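Local structure of tailspike protein (Siphovirus 9NA, 3RIQ) at residues H160-M165 with S180-I185; G166-T171 with S189-E194; E345-R350 with I374-G379; S380-I385 with P400-S405. The protein recognises lipopolysaccharide of Salmonella as the receptor-binding tailspike of the phage and probably cleaves it as an endorhamnosidase. All coordinates share one frame; numbering follows the deposited sequence.

In the fold
All four contacts join neighbouring coils of the right-handed parallel beta-helix, in two groups along its length. Contacts 1 and 2, centres about 12 Å apart, share strand 184-194, and strand 162-163 runs round a corner into strand 166-171; Tyr168 OH reaches Glu162 O at 2.7 Å, a probable hydrogen bond between them. Contacts 3 and 4 lie farther toward the C-terminus, centres about 10 Å apart, where Asp349 OD2 meets Ser380 OG at 2.9 Å. The two groups do not touch: contact 1 is about 40 Å from contact 4, centre to centre. Contacts 1 and 4 also reach neighbouring subunits of the trimer, whereas contact 2 has a glycerol, probably from the crystallisation liquor, beside Glu194.

Contact 1 of 4, residues H160-M165 with S180-I185; sequences HPEATM and SPRNFI
Residues His160-Met165 and Ser180-Ile185 pair in parallel near a corner of the right-handed beta-helix, on successive coils, with Ala163 opposite Phe184 and Thr164 opposite Ile185. Ala163 is held at both ends: its N donates to Asn183 O, and its O accepts Ile185 N at 2.8 Å, the donor standing 44° out of the carbonyl plane. One step earlier, Arg182 N binds Pro161 O at 3.0 Å. On one face, the methyl CB of Ala163 sits over the centre of the Phe184 ring, 4.0 Å from its centroid, a CH-pi contact; Phe184 CG, anti to the backbone N (chi1 -164°), carries the ring to this methyl. Pro161 O approaches the ring edge. At the far end Met165 CE rests on Ile185 CG2 at 3.8 Å. The polar chemistry gathers at Glu162, whose extended chain runs alongside Asn183. Asn183 ND2 donates to Glu162 OE2 at 3.0 Å from above the carboxylate plane, while the acceptor lies close to the amide plane. Arg182 NH1 is 3.7 Å from Glu162 OE2, but the oxygen is well out of the guanidinium plane, leaving a long bridge of charge alone. Water 1, at the guanidinium edge, accepts from Arg182 NH1 and donates to Glu162 OE2 and His160 O. Asn155 of the second subunit binds both Glu162 OE2 and Arg182 NH1, and His84 takes Glu162 OE1. Glu162 OE2 thus collects donors from its own coil neighbour, a water and another chain, so that the acidic group ties the packing of coils to the subunit interface.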
loop_
_atom_site.group_PDB
_atom_site.type_symbol
_atom_site.label_atom_id
_atom_site.label_comp_id
_atom_site.label_asym_id
_atom_site.label_seq_id
_atom_site.Cartn_x
_atom_site.Cartn_y
_atom_site.Cartn_z
ATOM N N HIS A 160 -22.111 7.266 12.113
ATOM C CA HIS A 160 -22.196 6.042 12.913
ATOM C C HIS A 160 -23.547 5.346 12.889
ATOM O O HIS A 160 -24.081 4.952 13.927
ATOM C CB HIS A 160 -21.750 6.304 14.362
ATOM C CG HIS A 160 -20.451 7.049 14.474
ATOM N ND1 HIS A 160 -20.365 8.363 14.903
ATOM C CD2 HIS A 160 -19.181 6.646 14.235
ATOM C CE1 HIS A 160 -19.094 8.739 14.916
ATOM N NE2 HIS A 160 -18.356 7.715 14.506
ATOM N N PRO A 161 -24.125 5.166 11.704
ATOM C CA PRO A 161 -25.390 4.435 11.669
ATOM C C PRO A 161 -25.251 2.981 12.044
ATOM O O PRO A 161 -24.256 2.355 11.715
ATOM C CB PRO A 161 -25.828 4.578 10.219
ATOM C CG PRO A 161 -24.504 4.639 9.432
ATOM C CD PRO A 161 -23.643 5.515 10.354
ATOM N N GLU A 162 -26.298 2.452 12.655
ATOM C CA GLU A 162 -26.345 1.053 13.111
ATOM C C GLU A 162 -27.553 0.333 12.523
ATOM O O GLU A 162 -28.464 0.975 11.963
ATOM C CB GLU A 162 -26.476 1.017 14.645
ATOM C CG GLU A 162 -25.442 1.858 15.378
ATOM C CD GLU A 162 -25.426 1.642 16.886
ATOM O OE1 GLU A 162 -26.352 1.005 17.457
ATOM O OE2 GLU A 162 -24.471 2.110 17.532
ATOM N N ALA A 163 -27.605 -0.986 12.677
ATOM C CA ALA A 163 -28.785 -1.751 12.230
ATOM C C ALA A 163 -28.790 -3.131 12.872
ATOM O O ALA A 163 -27.731 -3.717 13.096
ATOM C CB ALA A 163 -28.755 -1.929 10.708
ATOM N N THR A 164 -29.984 -3.656 13.086
ATOM C CA THR A 164 -30.139 -5.043 13.517
ATOM C C THR A 164 -31.173 -5.642 12.575
ATOM O O THR A 164 -32.373 -5.437 12.744
ATOM C CB THR A 164 -30.582 -5.150 14.992
ATOM O OG1 THR A 164 -29.648 -4.452 15.829
ATOM C CG2 THR A 164 -30.638 -6.631 15.450
ATOM N N MET A 165 -30.682 -6.338 11.555
ATOM C CA MET A 165 -31.507 -6.811 10.456
ATOM C C MET A 165 -32.241 -5.609 9.824
ATOM O O MET A 165 -33.473 -5.561 9.753
ATOM C CB MET A 165 -32.484 -7.924 10.920
ATOM C CG MET A 165 -31.780 -9.124 11.505
ATOM S SD MET A 165 -30.769 -10.024 10.307
ATOM C CE MET A 165 -29.915 -11.215 11.385
ATOM N N SER A 180 -18.661 5.710 8.966
ATOM C CA SER A 180 -18.481 4.691 10.000
ATOM C C SER A 180 -19.746 3.922 10.428
ATOM O O SER A 180 -20.078 3.883 11.623
ATOM C CB SER A 180 -17.788 5.306 11.224
ATOM O OG SER A 180 -17.581 4.303 12.191
ATOM N N PRO A 181 -20.430 3.265 9.466
ATOM C CA PRO A 181 -21.450 2.306 9.919
ATOM C C PRO A 181 -20.820 1.345 10.942
ATOM O O PRO A 181 -19.654 0.927 10.786
ATOM C CB PRO A 181 -21.819 1.546 8.627
ATOM C CG PRO A 181 -20.618 1.763 7.679
ATOM C CD PRO A 181 -20.142 3.167 8.016
ATOM N N ARG A 182 -21.585 0.980 11.970
ATOM C CA ARG A 182 -21.042 0.119 13.031
ATOM C C ARG A 182 -22.180 -0.486 13.821
ATOM O O ARG A 182 -23.305 0.015 13.717
ATOM C CB ARG A 182 -20.144 0.947 13.948
ATOM C CG ARG A 182 -20.812 2.188 14.587
ATOM C CD ARG A 182 -19.747 3.067 15.314
ATOM N NE ARG A 182 -19.186 2.400 16.479
ATOM C CZ ARG A 182 -19.732 2.438 17.696
ATOM N NH1 ARG A 182 -20.906 3.067 17.897
ATOM N NH2 ARG A 182 -19.151 1.780 18.705
ATOM N N ASN A 183 -21.915 -1.567 14.569
ATOM C CA ASN A 183 -23.020 -2.348 15.129
ATOM C C ASN A 183 -24.110 -2.566 14.068
ATOM O O ASN A 183 -25.305 -2.282 14.302
ATOM C CB ASN A 183 -23.598 -1.646 16.355
ATOM C CG ASN A 183 -22.545 -1.350 17.398
ATOM O OD1 ASN A 183 -21.800 -2.238 17.800
ATOM N ND2 ASN A 183 -22.496 -0.089 17.870
ATOM N N PHE A 184 -23.672 -3.008 12.890
ATOM C CA PHE A 184 -24.495 -2.953 11.677
ATOM C C PHE A 184 -24.677 -4.358 11.094
ATOM O O PHE A 184 -23.794 -4.884 10.400
ATOM C CB PHE A 184 -23.829 -1.992 10.687
ATOM C CG PHE A 184 -24.705 -1.527 9.550
ATOM C CD1 PHE A 184 -24.917 -0.165 9.344
ATOM C CD2 PHE A 184 -25.338 -2.442 8.687
ATOM C CE1 PHE A 184 -25.710 0.292 8.259
ATOM C CE2 PHE A 184 -26.154 -2.003 7.619
ATOM C CZ PHE A 184 -26.336 -0.640 7.386
ATOM N N ILE A 185 -25.817 -4.975 11.416
ATOM C CA ILE A 185 -26.199 -6.279 10.867
ATOM C C ILE A 185 -27.248 -5.965 9.801
ATOM O O ILE A 185 -28.388 -5.530 10.139
ATOM C CB ILE A 185 -26.750 -7.185 11.960
ATOM C CG1 ILE A 185 -25.712 -7.345 13.083
ATOM C CG2 ILE A 185 -27.184 -8.524 11.366
ATOM C CD1 ILE A 185 -26.293 -7.770 14.380
HETATM O O HOH W 1 -23.160 4.226 16.516
HETATM O O HOH W 2 -26.790 -4.073 15.890
#

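Contact 2 of 4, residues G166-T171 with S189-E194; sequences GGYLFT and SGITFE
The rings of Phe170 and Phe193 stand side by side on one face of the paired strands, their planes 26° apart but displaced so that little of one ring lies over the other, centroids 5.6 Å apart. The nearest approach is Phe170 CD2 to Phe193 CE1. At the edge of the Phe170 ring lie Thr192 O and the Ile191 methyl CG2, the latter 4.1 Å from Phe170 CE2. Gly190 O lies at the edge of the Tyr168 ring, and Ile191 CD1 comes obliquely against the same side chain, 3.7 Å from Tyr168 CB. Phe158 meets Phe170 edge-to-face, and Ile176 touches both phenylalanines, so the row lies inside the coil. The strands lie on adjacent coils of the parallel beta-helix, in register from Tyr168 with Ile191 to Thr171 with Glu194, and four backbone bonds join them, ending with Glu194 N to Phe170 O at 2.7 Å. On the other face the side chains of Leu169, Thr171, Thr192 and Glu194 meet. Thr171 OG1 donates to Glu194 OE1 at 2.7 Å, meeting it nearly along the C-O axis. Glu194 CG is anti to the backbone N (chi1 -180°) and the chain runs on extended, alongside Thr171. Leu169 CD1 packs on Thr192 CB at 3.8 Å. Arg149 forms a salt bridge with Glu194 OE1 and a hydrogen bond with Thr171 OG1; Glu194 OE2 has a weak bond to glycerol, probably from the crystallisation liquor. Water 3 can bond Tyr168 O, Ser189 O and Thr192 OG1, though its two protons cannot serve every acceptor near it.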
loop_
_atom_site.group_PDB
_atom_site.type_symbol
_atom_site.label_atom_id
_atom_site.label_comp_id
_atom_site.label_asym_id
_atom_site.label_seq_id
_atom_site.Cartn_x
_atom_site.Cartn_y
_atom_site.Cartn_z
ATOM N N GLY A 166 -31.451 -4.628 9.370
ATOM C CA GLY A 166 -31.969 -3.379 8.832
ATOM C C GLY A 166 -30.945 -2.782 7.889
ATOM O O GLY A 166 -29.824 -3.285 7.718
ATOM N N GLY A 167 -31.309 -1.669 7.302
ATOM C CA GLY A 167 -30.409 -0.977 6.384
ATOM C C GLY A 167 -30.938 0.353 5.942
ATOM O O GLY A 167 -32.010 0.795 6.398
ATOM N N TYR A 168 -30.206 0.966 5.021
ATOM C CA TYR A 168 -30.429 2.342 4.608
ATOM C C TYR A 168 -30.477 2.407 3.101
ATOM O O TYR A 168 -29.530 1.980 2.400
ATOM C CB TYR A 168 -29.318 3.280 5.135
ATOM C CG TYR A 168 -29.303 3.298 6.652
ATOM C CD1 TYR A 168 -29.979 4.292 7.368
ATOM C CD2 TYR A 168 -28.629 2.300 7.376
ATOM C CE1 TYR A 168 -29.986 4.282 8.755
ATOM C CE2 TYR A 168 -28.637 2.279 8.755
ATOM C CZ TYR A 168 -29.326 3.263 9.445
ATOM O OH TYR A 168 -29.316 3.269 10.818
ATOM N N LEU A 169 -31.576 2.981 2.604
ATOM C CA LEU A 169 -31.802 3.124 1.142
ATOM C C LEU A 169 -31.934 4.618 0.812
ATOM O O LEU A 169 -32.851 5.275 1.328
ATOM C CB LEU A 169 -33.051 2.336 0.744
ATOM C CG LEU A 169 -33.597 2.553 -0.676
ATOM C CD1 LEU A 169 -32.599 2.077 -1.689
ATOM C CD2 LEU A 169 -34.849 1.745 -0.779
ATOM N N PHE A 170 -31.063 5.135 -0.043
ATOM C CA PHE A 170 -31.102 6.545 -0.453
ATOM C C PHE A 170 -31.566 6.556 -1.893
ATOM O O PHE A 170 -30.860 6.038 -2.793
ATOM C CB PHE A 170 -29.704 7.182 -0.317
ATOM C CG PHE A 170 -29.249 7.259 1.094
ATOM C CD1 PHE A 170 -29.630 8.347 1.881
ATOM C CD2 PHE A 170 -28.463 6.246 1.660
ATOM C CE1 PHE A 170 -29.225 8.441 3.245
ATOM C CE2 PHE A 170 -28.050 6.330 3.008
ATOM C CZ PHE A 170 -28.461 7.406 3.809
ATOM N N THR A 171 -32.735 7.147 -2.108
ATOM C CA THR A 171 -33.393 7.166 -3.436
ATOM C C THR A 171 -33.314 8.561 -4.028
ATOM O O THR A 171 -33.827 9.501 -3.427
ATOM C CB THR A 171 -34.845 6.671 -3.325
ATOM O OG1 THR A 171 -34.819 5.314 -2.858
ATOM C CG2 THR A 171 -35.592 6.722 -4.684
ATOM N N SER A 189 -28.966 -5.202 0.978
ATOM C CA SER A 189 -27.696 -4.475 0.900
ATOM C C SER A 189 -27.642 -3.486 2.072
ATOM O O SER A 189 -28.658 -2.927 2.457
ATOM C CB SER A 189 -27.554 -3.781 -0.444
ATOM O OG SER A 189 -27.323 -4.724 -1.470
ATOM N N GLY A 190 -26.465 -3.284 2.659
ATOM C CA GLY A 190 -26.399 -2.417 3.863
ATOM C C GLY A 190 -26.738 -0.956 3.582
ATOM O O GLY A 190 -27.656 -0.378 4.206
ATOM N N ILE A 191 -26.015 -0.362 2.634
ATOM C CA ILE A 191 -26.281 1.002 2.210
ATOM C C ILE A 191 -26.450 0.981 0.715
ATOM O O ILE A 191 -25.556 0.474 0.005
ATOM C CB ILE A 191 -25.085 1.940 2.534
ATOM C CG1 ILE A 191 -24.735 1.949 4.037
ATOM C CG2 ILE A 191 -25.376 3.364 1.997
ATOM C CD1 ILE A 191 -25.694 2.502 4.892
ATOM N N THR A 192 -27.538 1.545 0.207
ATOM C CA THR A 192 -27.769 1.564 -1.239
ATOM C C THR A 192 -28.006 2.976 -1.720
ATOM O O THR A 192 -28.817 3.695 -1.132
ATOM C CB THR A 192 -29.037 0.731 -1.615
ATOM O OG1 THR A 192 -28.907 -0.615 -1.173
ATOM C CG2 THR A 192 -29.315 0.764 -3.135
ATOM N N PHE A 193 -27.338 3.365 -2.811
ATOM C CA PHE A 193 -27.600 4.659 -3.460
ATOM C C PHE A 193 -28.332 4.364 -4.760
ATOM O O PHE A 193 -27.726 3.888 -5.748
ATOM C CB PHE A 193 -26.308 5.448 -3.676
ATOM C CG PHE A 193 -25.536 5.666 -2.416
ATOM C CD1 PHE A 193 -26.029 6.550 -1.444
ATOM C CD2 PHE A 193 -24.325 4.987 -2.186
ATOM C CE1 PHE A 193 -25.343 6.775 -0.253
ATOM C CE2 PHE A 193 -23.607 5.227 -0.987
ATOM C CZ PHE A 193 -24.125 6.119 -0.034
ATOM N N GLU A 194 -29.659 4.558 -4.739
ATOM C CA GLU A 194 -30.545 4.121 -5.826
ATOM C C GLU A 194 -30.960 5.319 -6.674
ATOM O O GLU A 194 -31.818 6.099 -6.236
ATOM C CB GLU A 194 -31.785 3.480 -5.192
ATOM C CG GLU A 194 -32.808 2.960 -6.178
ATOM C CD GLU A 194 -34.080 2.547 -5.480
ATOM O OE1 GLU A 194 -34.574 3.275 -4.642
ATOM O OE2 GLU A 194 -34.608 1.474 -5.761
HETATM O O HOH W 3 -29.764 -0.596 1.469
#

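Contact 3 of 4, residues E345-R350 with I374-G379; sequences EGMFDR and IVCEGG
Phe348 CG is anti to the backbone N (chi1 -162°) and Val375 CG1 is likewise anti (chi1 173°), which brings the ring and the methyl alongside each other, pointing the same way. Val375 CG1 covers one face of the Phe348 ring, 3.8 Å from the centroid and 16° off the normal, a CH-pi contact displaced toward the rim. Glu377 comes to the edge of the same ring, its OE2 3.4 Å from Phe348 CZ, with the carboxylate plane turned about halfway between parallel and perpendicular to the ring. The other branch of the valine, CG2, meets Glu345 CG at 3.8 Å. Trp326 also meets the Phe348 ring, edge-to-face. These strands, 347-349 and 374-376, are parallel neighbours on successive coils of the beta-helix, with Met347 opposite Ile374, Phe348 opposite Val375 and Asp349 opposite Cys376. Three backbone bonds stitch them: Val375 N to Met347 O, Asp349 N to Val375 O at 2.9 Å, and Glu377 N to Asp349 O. On the face away from Phe348, Met347 bends at both chi2 and chi3 to bring CE within 3.9 Å of Ile374 CG2 and 4.1 Å of Cys376 SG. Ile359 and Val361 touch the Met347 side chain, and Ile385 touches Ile374, which places this face toward the interior of the coil. Asp349 adds a polar group to that interior: its CB packs on Cys376 SG at 3.9 Å, while OD1 accepts from Gly351 N. The other oxygen, OD2, is held by Trp327 NE1 and Asn354 ND2 as well as by the hydroxyl of Ser380.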
loop_
_atom_site.group_PDB
_atom_site.type_symbol
_atom_site.label_atom_id
_atom_site.label_comp_id
_atom_site.label_asym_id
_atom_site.label_seq_id
_atom_site.Cartn_x
_atom_site.Cartn_y
_atom_site.Cartn_z
ATOM N N GLU A 345 -11.879 -17.660 -9.277
ATOM C CA GLU A 345 -10.629 -16.975 -9.603
ATOM C C GLU A 345 -10.220 -15.964 -8.517
ATOM O O GLU A 345 -11.074 -15.425 -7.810
ATOM C CB GLU A 345 -10.734 -16.235 -10.920
ATOM C CG GLU A 345 -10.901 -17.145 -12.144
ATOM C CD GLU A 345 -12.358 -17.521 -12.469
ATOM O OE1 GLU A 345 -13.287 -17.207 -11.693
ATOM O OE2 GLU A 345 -12.560 -18.119 -13.540
ATOM N N GLY A 346 -8.917 -15.716 -8.389
ATOM C CA GLY A 346 -8.427 -14.781 -7.384
ATOM C C GLY A 346 -8.586 -13.307 -7.745
ATOM O O GLY A 346 -8.808 -12.461 -6.879
ATOM N N MET A 347 -8.480 -13.020 -9.034
ATOM C CA MET A 347 -8.554 -11.658 -9.599
ATOM C C MET A 347 -9.011 -11.850 -11.036
ATOM O O MET A 347 -8.482 -12.721 -11.750
ATOM C CB MET A 347 -7.189 -10.947 -9.553
ATOM C CG MET A 347 -7.257 -9.467 -9.940
ATOM S SD MET A 347 -6.114 -8.963 -11.259
ATOM C CE MET A 347 -7.048 -9.305 -12.757
ATOM N N PHE A 348 -9.975 -11.045 -11.481
ATOM C CA PHE A 348 -10.544 -11.262 -12.818
ATOM C C PHE A 348 -10.862 -9.889 -13.454
ATOM O O PHE A 348 -11.592 -9.068 -12.888
ATOM C CB PHE A 348 -11.810 -12.144 -12.698
ATOM C CG PHE A 348 -12.264 -12.809 -13.977
ATOM C CD1 PHE A 348 -12.403 -14.211 -14.023
ATOM C CD2 PHE A 348 -12.648 -12.071 -15.109
ATOM C CE1 PHE A 348 -12.882 -14.870 -15.204
ATOM C CE2 PHE A 348 -13.127 -12.720 -16.265
ATOM C CZ PHE A 348 -13.238 -14.116 -16.315
ATOM N N ASP A 349 -10.299 -9.662 -14.635
ATOM C CA ASP A 349 -10.614 -8.497 -15.467
ATOM C C ASP A 349 -11.445 -8.957 -16.651
ATOM O O ASP A 349 -10.922 -9.617 -17.581
ATOM C CB ASP A 349 -9.322 -7.759 -15.884
ATOM C CG ASP A 349 -9.585 -6.503 -16.714
ATOM O OD1 ASP A 349 -10.637 -6.377 -17.377
ATOM O OD2 ASP A 349 -8.681 -5.641 -16.724
ATOM N N ARG A 350 -12.742 -8.634 -16.596
ATOM C CA ARG A 350 -13.702 -9.062 -17.613
ATOM C C ARG A 350 -13.797 -8.019 -18.739
ATOM O O ARG A 350 -14.512 -8.219 -19.741
ATOM C CB ARG A 350 -15.085 -9.299 -16.961
ATOM C CG ARG A 350 -16.186 -9.599 -17.969
ATOM C CD ARG A 350 -16.549 -11.025 -18.093
ATOM N NE ARG A 350 -17.770 -11.079 -17.326
ATOM C CZ ARG A 350 -18.765 -11.964 -17.402
ATOM N NH1 ARG A 350 -18.756 -13.037 -18.207
ATOM N NH2 ARG A 350 -19.792 -11.753 -16.597
ATOM N N ILE A 374 -5.388 -15.831 -11.847
ATOM C CA ILE A 374 -5.612 -14.480 -12.359
ATOM C C ILE A 374 -6.030 -14.632 -13.815
ATOM O O ILE A 374 -5.399 -15.382 -14.580
ATOM C CB ILE A 374 -4.331 -13.626 -12.244
ATOM C CG1 ILE A 374 -4.019 -13.344 -10.774
ATOM C CG2 ILE A 374 -4.471 -12.257 -12.994
ATOM C CD1 ILE A 374 -2.751 -12.506 -10.535
ATOM N N VAL A 375 -7.121 -13.967 -14.170
ATOM C CA VAL A 375 -7.636 -13.959 -15.545
ATOM C C VAL A 375 -7.833 -12.538 -16.029
ATOM O O VAL A 375 -8.400 -11.700 -15.291
ATOM C CB VAL A 375 -9.024 -14.670 -15.647
ATOM C CG1 VAL A 375 -9.615 -14.500 -17.052
ATOM C CG2 VAL A 375 -8.899 -16.163 -15.279
ATOM N N CYS A 376 -7.432 -12.261 -17.274
ATOM C CA CYS A 376 -7.865 -11.042 -17.969
ATOM C C CYS A 376 -8.371 -11.478 -19.325
ATOM O O CYS A 376 -7.683 -12.258 -20.061
ATOM C CB CYS A 376 -6.727 -10.052 -18.199
ATOM S SG CYS A 376 -5.894 -9.456 -16.708
ATOM N N GLU A 377 -9.539 -10.953 -19.688
ATOM C CA GLU A 377 -10.210 -11.332 -20.920
ATOM C C GLU A 377 -9.850 -10.416 -22.095
ATOM O O GLU A 377 -10.064 -10.781 -23.260
ATOM C CB GLU A 377 -11.748 -11.376 -20.721
ATOM C CG GLU A 377 -12.225 -12.398 -19.729
ATOM C CD GLU A 377 -12.594 -13.712 -20.346
ATOM O OE1 GLU A 377 -12.227 -13.962 -21.522
ATOM O OE2 GLU A 377 -13.292 -14.499 -19.667
ATOM N N GLY A 378 -9.315 -9.228 -21.816
ATOM C CA GLY A 378 -9.106 -8.234 -22.881
ATOM C C GLY A 378 -7.661 -7.809 -22.901
ATOM O O GLY A 378 -6.788 -8.539 -22.423
ATOM N N GLY A 379 -7.387 -6.632 -23.432
ATOM C CA GLY A 379 -5.995 -6.205 -23.529
ATOM C C GLY A 379 -5.652 -5.266 -22.400
ATOM O O GLY A 379 -5.709 -4.027 -22.567
#

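Contact 4 of 4, residues S380-I385 with P400-S405; sequences SRLRGI and PSSEVS
Backbone hydrogen bonds join Ser380-Ile385 to Pro400-Ser405 in a parallel ladder on neighbouring coils of the beta-helix: Glu403 N to Ser380 O at 3.2 Å, Leu382 N to Glu403 O, Ser405 N to Leu382 O, and Gly384 N to Ser405 O at 2.9 Å, where the first strand turns its corner. On the apolar face Leu382 CB and Val404 CG1 are loosely apposed at 4.5 Å; Leu382 CD1 comes closer to Ser402 CB, at 3.9 Å, and Cys376 packs against both residues. On the other face Glu403 CG, between the backbone N and the carbonyl carbon (chi1 65°), comes to 4.0 Å from Arg381 CG. The Glu403 carboxylate meets the aliphatic stem of Arg381 and not its charged end, OE2 lying 3.7 Å from Arg381 CG but 5.6 Å from Arg381 NE. Arg381 CB stands over one face of the Arg383 guanidinium, offset toward its rim. Arg381 NE and Arg383 NH1 both form salt bridges with Asp355 OD1, and Arg383 NE bonds His388 of the third subunit. Sharing one aspartate probably eases the repulsion between the neighbouring guanidiniums, with Glu403 adding a more distant negative charge at this subunit boundary.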
loop_
_atom_site.group_PDB
_atom_site.type_symbol
_atom_site.label_atom_id
_atom_site.label_comp_id
_atom_site.label_asym_id
_atom_site.label_seq_id
_atom_site.Cartn_x
_atom_site.Cartn_y
_atom_site.Cartn_z
ATOM N N SER A 380 -5.275 -5.848 -21.261
ATOM C CA SER A 380 -4.916 -5.044 -20.090
ATOM C C SER A 380 -3.395 -5.024 -19.879
ATOM O O SER A 380 -2.647 -5.738 -20.571
ATOM C CB SER A 380 -5.675 -5.510 -18.837
ATOM O OG SER A 380 -7.040 -5.146 -19.003
ATOM N N ARG A 381 -2.937 -4.171 -18.951
ATOM C CA ARG A 381 -1.490 -4.021 -18.729
ATOM C C ARG A 381 -1.258 -4.318 -17.248
ATOM O O ARG A 381 -1.796 -3.605 -16.386
ATOM C CB ARG A 381 -1.042 -2.583 -19.058
ATOM C CG ARG A 381 -1.202 -2.245 -20.549
ATOM C CD ARG A 381 -1.237 -0.739 -20.837
ATOM N NE ARG A 381 -2.449 -0.106 -20.306
ATOM C CZ ARG A 381 -3.640 -0.014 -20.923
ATOM N NH1 ARG A 381 -3.815 -0.531 -22.136
ATOM N NH2 ARG A 381 -4.665 0.622 -20.311
ATOM N N LEU A 382 -0.475 -5.356 -16.956
ATOM C CA LEU A 382 -0.271 -5.823 -15.574
ATOM C C LEU A 382 1.172 -5.625 -15.178
ATOM O O LEU A 382 2.080 -6.029 -15.951
ATOM C CB LEU A 382 -0.596 -7.313 -15.444
ATOM C CG LEU A 382 -2.060 -7.745 -15.623
ATOM C CD1 LEU A 382 -2.501 -7.618 -17.065
ATOM C CD2 LEU A 382 -2.237 -9.176 -15.154
ATOM N N ARG A 383 1.400 -5.026 -14.003
ATOM C CA ARG A 383 2.786 -4.777 -13.529
ATOM C C ARG A 383 2.843 -5.095 -12.048
ATOM O O ARG A 383 2.113 -4.479 -11.270
ATOM C CB ARG A 383 3.284 -3.342 -13.766
ATOM C CG ARG A 383 3.172 -2.782 -15.177
ATOM C CD ARG A 383 1.994 -1.902 -15.289
ATOM N NE ARG A 383 1.853 -1.157 -16.546
ATOM C CZ ARG A 383 0.789 -0.384 -16.799
ATOM N NH1 ARG A 383 -0.185 -0.264 -15.885
ATOM N NH2 ARG A 383 0.680 0.245 -17.958
ATOM N N GLY A 384 3.719 -6.011 -11.654
ATOM C CA GLY A 384 3.879 -6.321 -10.253
ATOM C C GLY A 384 2.813 -7.297 -9.815
ATOM O O GLY A 384 1.803 -6.904 -9.235
ATOM N N ILE A 385 3.019 -8.562 -10.147
ATOM C CA ILE A 385 2.028 -9.602 -9.925
ATOM C C ILE A 385 2.692 -10.708 -9.107
ATOM O O ILE A 385 3.770 -11.190 -9.470
ATOM C CB ILE A 385 1.555 -10.169 -11.302
ATOM C CG1 ILE A 385 1.050 -9.026 -12.225
ATOM C CG2 ILE A 385 0.527 -11.320 -11.091
ATOM C CD1 ILE A 385 -0.176 -8.221 -11.717
ATOM N N PRO A 400 -4.421 -13.812 -22.281
ATOM C CA PRO A 400 -3.835 -14.024 -23.611
ATOM C C PRO A 400 -3.537 -12.756 -24.398
ATOM O O PRO A 400 -2.585 -12.733 -25.169
ATOM C CB PRO A 400 -4.909 -14.829 -24.346
ATOM C CG PRO A 400 -5.759 -15.396 -23.309
ATOM C CD PRO A 400 -5.637 -14.621 -22.069
ATOM N N SER A 401 -4.365 -11.721 -24.227
ATOM C CA SER A 401 -4.220 -10.491 -24.992
ATOM C C SER A 401 -3.556 -9.374 -24.203
ATOM O O SER A 401 -3.451 -8.246 -24.685
ATOM C CB SER A 401 -5.590 -10.017 -25.463
ATOM O OG SER A 401 -6.135 -10.964 -26.358
ATOM N N SER A 402 -3.051 -9.703 -23.008
ATOM C CA SER A 402 -2.482 -8.683 -22.120
ATOM C C SER A 402 -0.972 -8.707 -22.128
ATOM O O SER A 402 -0.368 -9.673 -22.603
ATOM C CB SER A 402 -2.998 -8.882 -20.702
ATOM O OG SER A 402 -4.406 -8.723 -20.660
ATOM N N GLU A 403 -0.361 -7.655 -21.600
ATOM C CA GLU A 403 1.070 -7.674 -21.327
ATOM C C GLU A 403 1.321 -7.665 -19.826
ATOM O O GLU A 403 0.531 -7.114 -19.056
ATOM C CB GLU A 403 1.772 -6.529 -22.021
ATOM C CG GLU A 403 1.389 -5.170 -21.531
ATOM C CD GLU A 403 2.138 -4.099 -22.300
ATOM O OE1 GLU A 403 3.386 -4.161 -22.362
ATOM O OE2 GLU A 403 1.496 -3.199 -22.855
ATOM N N VAL A 404 2.418 -8.295 -19.426
ATOM C CA VAL A 404 2.757 -8.487 -18.025
ATOM C C VAL A 404 4.209 -8.053 -17.766
ATOM O O VAL A 404 5.059 -8.196 -18.640
ATOM C CB VAL A 404 2.592 -9.990 -17.665
ATOM C CG1 VAL A 404 2.740 -10.209 -16.193
ATOM C CG2 VAL A 404 1.230 -10.516 -18.103
ATOM N N SER A 405 4.475 -7.548 -16.568
ATOM C CA SER A 405 5.845 -7.255 -16.125
ATOM C C SER A 405 5.947 -7.510 -14.625
ATOM O O SER A 405 4.965 -7.346 -13.889
ATOM C CB SER A 405 6.225 -5.818 -16.457
ATOM O OG SER A 405 5.422 -4.937 -15.712
#